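Local atomic coordinates of Lmo0131 protein (PDB entry 4Q6J), a protein that is of unverified function but, as an EAL-domain protein, may act as a cyclic-di-GMP-specific phosphodiesterase. Residues Ala65-Ala77 against Ile90-Tyr104. Sequence-based numbering, arbitrary orientation. Where two conformers were deposited one is given.
With EDO (1,2-ethanediol), chain P; ACY (acetic acid), chain S; ACY (acetic acid), chain C.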
loop_
_atom_site.group_PDB
_atom_site.type_symbol
_atom_site.label_atom_id
_atom_site.label_comp_id
_atom_site.label_asym_id
_atom_site.label_seq_id
_atom_site.Cartn_x
_atom_site.Cartn_y
_atom_site.Cartn_z
ATOM N N ALA B 65 3.195 -1.059 -21.934
ATOM C CA ALA B 65 4.141 -0.230 -22.699
ATOM C C ALA B 65 5.314 0.342 -21.875
ATOM O O ALA B 65 6.123 1.124 -22.378
ATOM C CB ALA B 65 3.389 0.911 -23.409
ATOM N N THR B 66 5.417 -0.096 -20.628
ATOM C CA THR B 66 6.411 0.430 -19.710
ATOM C C THR B 66 7.818 0.221 -20.261
ATOM O O THR B 66 8.675 1.040 -20.043
ATOM C CB THR B 66 6.337 -0.153 -18.269
ATOM O OG1 THR B 66 6.272 -1.570 -18.307
ATOM C CG2 THR B 66 5.146 0.388 -17.505
ATOM N N ARG B 67 8.052 -0.882 -20.956
ATOM C CA ARG B 67 9.381 -1.143 -21.454
ATOM C C ARG B 67 9.782 -0.167 -22.555
ATOM O O ARG B 67 10.893 0.371 -22.517
ATOM C CB ARG B 67 9.544 -2.580 -21.901
ATOM C CG ARG B 67 10.961 -2.870 -22.369
ATOM C CD ARG B 67 12.034 -2.431 -21.391
ATOM N NE ARG B 67 13.338 -2.598 -22.017
ATOM C CZ ARG B 67 14.067 -3.712 -21.968
ATOM N NH1 ARG B 67 13.662 -4.772 -21.280
ATOM N NH2 ARG B 67 15.226 -3.765 -22.601
ATOM N N GLU B 68 8.873 0.046 -23.510
ATOM C CA GLU B 68 9.028 1.027 -24.587
ATOM C C GLU B 68 9.391 2.401 -24.034
ATOM O O GLU B 68 10.273 3.088 -24.534
ATOM C CB GLU B 68 7.715 1.168 -25.377
ATOM C CG GLU B 68 7.438 0.047 -26.383
ATOM C CD GLU B 68 6.499 -1.038 -25.861
ATOM O OE1 GLU B 68 5.863 -1.690 -26.704
ATOM O OE2 GLU B 68 6.410 -1.259 -24.632
HETATM N N MSE B 69 8.687 2.798 -22.990
HETATM C CA MSE B 69 8.825 4.121 -22.458
HETATM C C MSE B 69 10.198 4.285 -21.820
HETATM O O MSE B 69 10.900 5.257 -22.116
HETATM C CB MSE B 69 7.680 4.426 -21.483
HETATM C CG MSE B 69 7.469 5.900 -21.242
HETATM SE SE MSE B 69 6.431 6.248 -19.639
HETATM C CE MSE B 69 7.171 4.811 -18.605
ATOM N N GLN B 70 10.589 3.325 -20.977
ATOM C CA GLN B 70 11.916 3.340 -20.337
ATOM C C GLN B 70 13.003 3.402 -21.381
ATOM O O GLN B 70 13.912 4.192 -21.272
ATOM C CB GLN B 70 12.164 2.109 -19.440
ATOM C CG GLN B 70 11.405 2.075 -18.161
ATOM C CD GLN B 70 11.554 3.324 -17.302
ATOM O OE1 GLN B 70 12.632 3.922 -17.181
ATOM N NE2 GLN B 70 10.452 3.728 -16.707
ATOM N N ASP B 71 12.882 2.545 -22.397
ATOM C CA ASP B 71 13.860 2.468 -23.461
ATOM C C ASP B 71 13.975 3.838 -24.134
ATOM O O ASP B 71 15.074 4.356 -24.329
ATOM C CB ASP B 71 13.480 1.365 -24.471
ATOM C CG ASP B 71 13.756 -0.073 -23.959
ATOM O OD1 ASP B 71 14.302 -0.287 -22.858
ATOM O OD2 ASP B 71 13.419 -1.026 -24.691
ATOM N N PHE B 72 12.828 4.434 -24.454
ATOM C CA PHE B 72 12.783 5.777 -25.023
ATOM C C PHE B 72 13.565 6.754 -24.140
ATOM O O PHE B 72 14.459 7.459 -24.607
ATOM C CB PHE B 72 11.328 6.279 -25.184
ATOM C CG PHE B 72 11.240 7.759 -25.536
ATOM C CD1 PHE B 72 11.234 8.181 -26.853
ATOM C CD2 PHE B 72 11.221 8.730 -24.548
ATOM C CE1 PHE B 72 11.188 9.540 -27.153
ATOM C CE2 PHE B 72 11.189 10.061 -24.850
ATOM C CZ PHE B 72 11.176 10.470 -26.133
ATOM N N VAL B 73 13.197 6.794 -22.860
ATOM C CA VAL B 73 13.816 7.684 -21.885
ATOM C C VAL B 73 15.336 7.484 -21.856
ATOM O O VAL B 73 16.076 8.438 -21.930
ATOM C CB VAL B 73 13.168 7.476 -20.492
ATOM C CG1 VAL B 73 13.942 8.133 -19.397
ATOM C CG2 VAL B 73 11.741 7.989 -20.533
ATOM N N ALA B 74 15.799 6.245 -21.795
ATOM C CA ALA B 74 17.226 6.023 -21.714
ATOM C C ALA B 74 17.961 6.386 -23.000
ATOM O O ALA B 74 19.023 7.009 -22.967
ATOM C CB ALA B 74 17.509 4.621 -21.329
ATOM N N GLU B 75 17.412 5.995 -24.135
ATOM C CA GLU B 75 18.087 6.286 -25.386
ATOM C C GLU B 75 18.131 7.770 -25.737
ATOM O O GLU B 75 19.151 8.280 -26.188
ATOM C CB GLU B 75 17.466 5.464 -26.498
ATOM C CG GLU B 75 17.506 4.034 -26.101
ATOM C CD GLU B 75 16.984 3.080 -27.145
ATOM O OE1 GLU B 75 16.777 3.504 -28.311
ATOM O OE2 GLU B 75 16.789 1.892 -26.786
ATOM N N THR B 76 17.012 8.445 -25.533
ATOM C CA THR B 76 16.929 9.873 -25.734
ATOM C C THR B 76 17.911 10.596 -24.813
ATOM O O THR B 76 18.606 11.509 -25.245
ATOM C CB THR B 76 15.525 10.370 -25.433
ATOM O OG1 THR B 76 14.629 9.640 -26.238
ATOM C CG2 THR B 76 15.383 11.834 -25.738
ATOM N N ALA B 77 17.979 10.172 -23.555
ATOM C CA ALA B 77 18.879 10.813 -22.594
ATOM C C ALA B 77 20.340 10.601 -22.987
ATOM O O ALA B 77 21.147 11.520 -22.931
ATOM C CB ALA B 77 18.643 10.306 -21.186
ATOM N N ILE B 90 22.523 14.335 -17.039
ATOM C CA ILE B 90 21.090 14.169 -17.250
ATOM C C ILE B 90 20.627 12.920 -16.516
ATOM O O ILE B 90 21.228 11.864 -16.659
ATOM C CB ILE B 90 20.722 14.075 -18.749
ATOM C CG1 ILE B 90 21.130 15.367 -19.475
ATOM C CG2 ILE B 90 19.221 13.789 -18.915
ATOM C CD1 ILE B 90 20.722 15.435 -20.919
ATOM N N SER B 91 19.572 13.051 -15.717
ATOM C CA SER B 91 19.000 11.887 -15.018
ATOM C C SER B 91 17.828 11.261 -15.770
ATOM O O SER B 91 17.132 11.952 -16.515
ATOM C CB SER B 91 18.559 12.239 -13.597
ATOM O OG SER B 91 17.513 13.164 -13.631
ATOM N N ILE B 92 17.628 9.956 -15.565
ATOM C CA ILE B 92 16.429 9.256 -16.016
ATOM C C ILE B 92 15.766 8.554 -14.843
ATOM O O ILE B 92 16.438 8.011 -13.970
ATOM C CB ILE B 92 16.704 8.205 -17.122
ATOM C CG1 ILE B 92 17.644 7.119 -16.624
ATOM C CG2 ILE B 92 17.269 8.859 -18.373
ATOM C CD1 ILE B 92 18.092 6.196 -17.724
ATOM N N ASN B 93 14.442 8.576 -14.842
ATOM C CA ASN B 93 13.671 7.950 -13.797
ATOM C C ASN B 93 13.494 6.496 -14.114
ATOM O O ASN B 93 12.952 6.147 -15.162
ATOM C CB ASN B 93 12.309 8.626 -13.691
ATOM C CG ASN B 93 12.419 10.032 -13.189
ATOM O OD1 ASN B 93 13.401 10.395 -12.545
ATOM N ND2 ASN B 93 11.434 10.838 -13.487
ATOM N N ILE B 94 13.962 5.640 -13.222
ATOM C CA ILE B 94 13.743 4.221 -13.385
ATOM C C ILE B 94 13.073 3.707 -12.129
ATOM O O ILE B 94 13.597 3.849 -11.035
ATOM C CB ILE B 94 15.044 3.470 -13.596
ATOM C CG1 ILE B 94 15.735 3.991 -14.854
ATOM C CG2 ILE B 94 14.775 1.982 -13.743
ATOM C CD1 ILE B 94 17.058 3.394 -15.087
ATOM N N PRO B 95 11.880 3.144 -12.281
ATOM C CA PRO B 95 11.119 2.549 -11.182
ATOM C C PRO B 95 11.919 1.494 -10.436
ATOM O O PRO B 95 12.691 0.758 -11.045
ATOM C CB PRO B 95 9.952 1.877 -11.906
ATOM C CG PRO B 95 9.811 2.608 -13.173
ATOM C CD PRO B 95 11.192 3.007 -13.571
ATOM N N ALA B 96 11.717 1.426 -9.126
ATOM C CA ALA B 96 12.406 0.455 -8.294
ATOM C C ALA B 96 12.335 -0.988 -8.848
ATOM O O ALA B 96 13.322 -1.691 -8.839
ATOM C CB ALA B 96 11.888 0.533 -6.874
ATOM N N HIS B 97 11.155 -1.398 -9.310
ATOM C CA HIS B 97 10.950 -2.685 -10.004
ATOM C C HIS B 97 11.972 -2.968 -11.110
ATOM O O HIS B 97 12.504 -4.066 -11.213
ATOM C CB HIS B 97 9.524 -2.759 -10.597
ATOM C CG HIS B 97 9.342 -3.830 -11.644
ATOM N ND1 HIS B 97 9.128 -5.159 -11.329
ATOM C CD2 HIS B 97 9.332 -3.762 -12.997
ATOM C CE1 HIS B 97 9.013 -5.860 -12.442
ATOM N NE2 HIS B 97 9.130 -5.040 -13.470
ATOM N N TYR B 98 12.208 -1.961 -11.944
ATOM C CA TYR B 98 13.176 -2.046 -13.039
ATOM C C TYR B 98 14.633 -2.097 -12.538
ATOM O O TYR B 98 15.442 -2.826 -13.067
ATOM C CB TYR B 98 13.010 -0.852 -13.961
ATOM C CG TYR B 98 12.146 -1.121 -15.142
ATOM C CD1 TYR B 98 12.694 -1.515 -16.343
ATOM C CD2 TYR B 98 10.779 -0.992 -15.064
ATOM C CE1 TYR B 98 11.909 -1.780 -17.426
ATOM C CE2 TYR B 98 9.979 -1.253 -16.151
ATOM C CZ TYR B 98 10.561 -1.652 -17.328
ATOM O OH TYR B 98 9.794 -1.935 -18.418
ATOM N N VAL B 99 14.948 -1.318 -11.504
ATOM C CA VAL B 99 16.278 -1.356 -10.923
ATOM C C VAL B 99 16.587 -2.742 -10.337
ATOM O O VAL B 99 17.720 -3.216 -10.382
ATOM C CB VAL B 99 16.485 -0.223 -9.883
ATOM C CG1 VAL B 99 17.835 -0.364 -9.194
ATOM C CG2 VAL B 99 16.366 1.155 -10.553
ATOM N N ALA B 100 15.552 -3.402 -9.832
ATOM C CA ALA B 100 15.719 -4.697 -9.188
ATOM C C ALA B 100 15.650 -5.854 -10.171
ATOM O O ALA B 100 15.805 -7.007 -9.780
ATOM C CB ALA B 100 14.693 -4.882 -8.095
ATOM N N SER B 101 15.396 -5.538 -11.438
ATOM C CA SER B 101 15.398 -6.521 -12.521
ATOM C C SER B 101 16.787 -6.672 -13.139
ATOM O O SER B 101 17.286 -5.777 -13.791
ATOM C CB SER B 101 14.397 -6.138 -13.623
ATOM O OG SER B 101 14.566 -6.937 -14.779
ATOM N N SER B 102 17.403 -7.824 -12.942
ATOM C CA SER B 102 18.709 -8.037 -13.513
ATOM C C SER B 102 18.599 -8.055 -15.010
ATOM O O SER B 102 19.478 -7.585 -15.691
ATOM C CB SER B 102 19.322 -9.330 -13.014
ATOM O OG SER B 102 19.485 -9.238 -11.627
ATOM N N THR B 103 17.510 -8.588 -15.521
ATOM C CA THR B 103 17.363 -8.670 -16.948
ATOM C C THR B 103 17.312 -7.270 -17.577
ATOM O O THR B 103 17.989 -6.998 -18.567
ATOM C CB THR B 103 16.153 -9.519 -17.299
ATOM O OG1 THR B 103 16.446 -10.898 -17.014
ATOM C CG2 THR B 103 15.835 -9.375 -18.743
ATOM N N TYR B 104 16.541 -6.367 -16.982
ATOM C CA TYR B 104 16.559 -4.988 -17.458
ATOM C C TYR B 104 17.897 -4.330 -17.213
ATOM O O TYR B 104 18.410 -3.658 -18.064
ATOM C CB TYR B 104 15.489 -4.112 -16.808
ATOM C CG TYR B 104 15.592 -2.715 -17.367
ATOM C CD1 TYR B 104 15.189 -2.456 -18.650
ATOM C CD2 TYR B 104 16.156 -1.672 -16.632
ATOM C CE1 TYR B 104 15.307 -1.204 -19.184
ATOM C CE2 TYR B 104 16.282 -0.409 -17.170
ATOM C CZ TYR B 104 15.867 -0.187 -18.451
ATOM O OH TYR B 104 15.998 1.049 -19.041
HETATM C C1 EDO P . 18.370 1.537 -22.901
HETATM O O1 EDO P . 17.635 1.900 -24.074
HETATM C C2 EDO P . 17.589 0.625 -21.944
HETATM O O2 EDO P . 16.232 1.033 -21.691
HETATM C C ACY S . 15.217 -10.583 -12.578
HETATM O O ACY S . 15.808 -10.561 -13.661
HETATM O OXT ACY S . 14.053 -10.996 -12.480
HETATM C CH3 ACY S . 15.900 -10.073 -11.350
HETATM C C ACY C . 13.227 -10.276 -14.874
HETATM O O ACY C . 13.949 -11.260 -15.056
HETATM O OXT ACY C . 13.617 -9.295 -14.225
HETATM C CH3 ACY C . 11.834 -10.265 -15.416
HETATM O O HOH W 1 15.284 3.636 -18.565
#
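I92 fills the hollow between V73, A74 and A77, three residues on the face that helix 66-77 turns to strand 90-95. Its CG2 wedges between V73 CG1 (3.6 Å) and A77 CB, tight at 3.4 Å, while CD1 reaches A74 CB. The fork opens this way because CG1 lies between the backbone N and the carbonyl carbon (chi1 61°), which spreads the two branches across the helix, CG2 to the V73/A77 side and CD1 to A74. Alanine suits 74 and 77: a lone methyl lets the branched isoleucine sink close to the helix, and I90 CG2 also meets the A77 methyl. Helix and strand run nearly antiparallel (166°), their axes 8.6 Å apart at closest approach, as is usual where a helix leads into the next strand of a TIM barrel, the fold of this EAL domain; strand 90-95 lies between strands 35-45 and 122-127. Nearer the helix start, Q70 reaches down to the strand end, its amide meeting the P95 CD corner and lying close to N93 O, its CG seated over one face of Y98 in a CH-pi contact, 4.0 Å from the ring centroid. A long amide side chain suits this spot, its methylenes meeting the ring. Tyrosine at 98 is long enough to bring OH within 3.2 Å of R67 CA in the first turn. R67 bends at chi2; its flat, charged guanidinium can put a face to the rim of Y104, planes 87° apart, while a salt bridge from NE to D71 OD1 (2.6 Å) helps hold this orientation. The Y104 hydroxyl donates to a water that in turn donates to Q70 O.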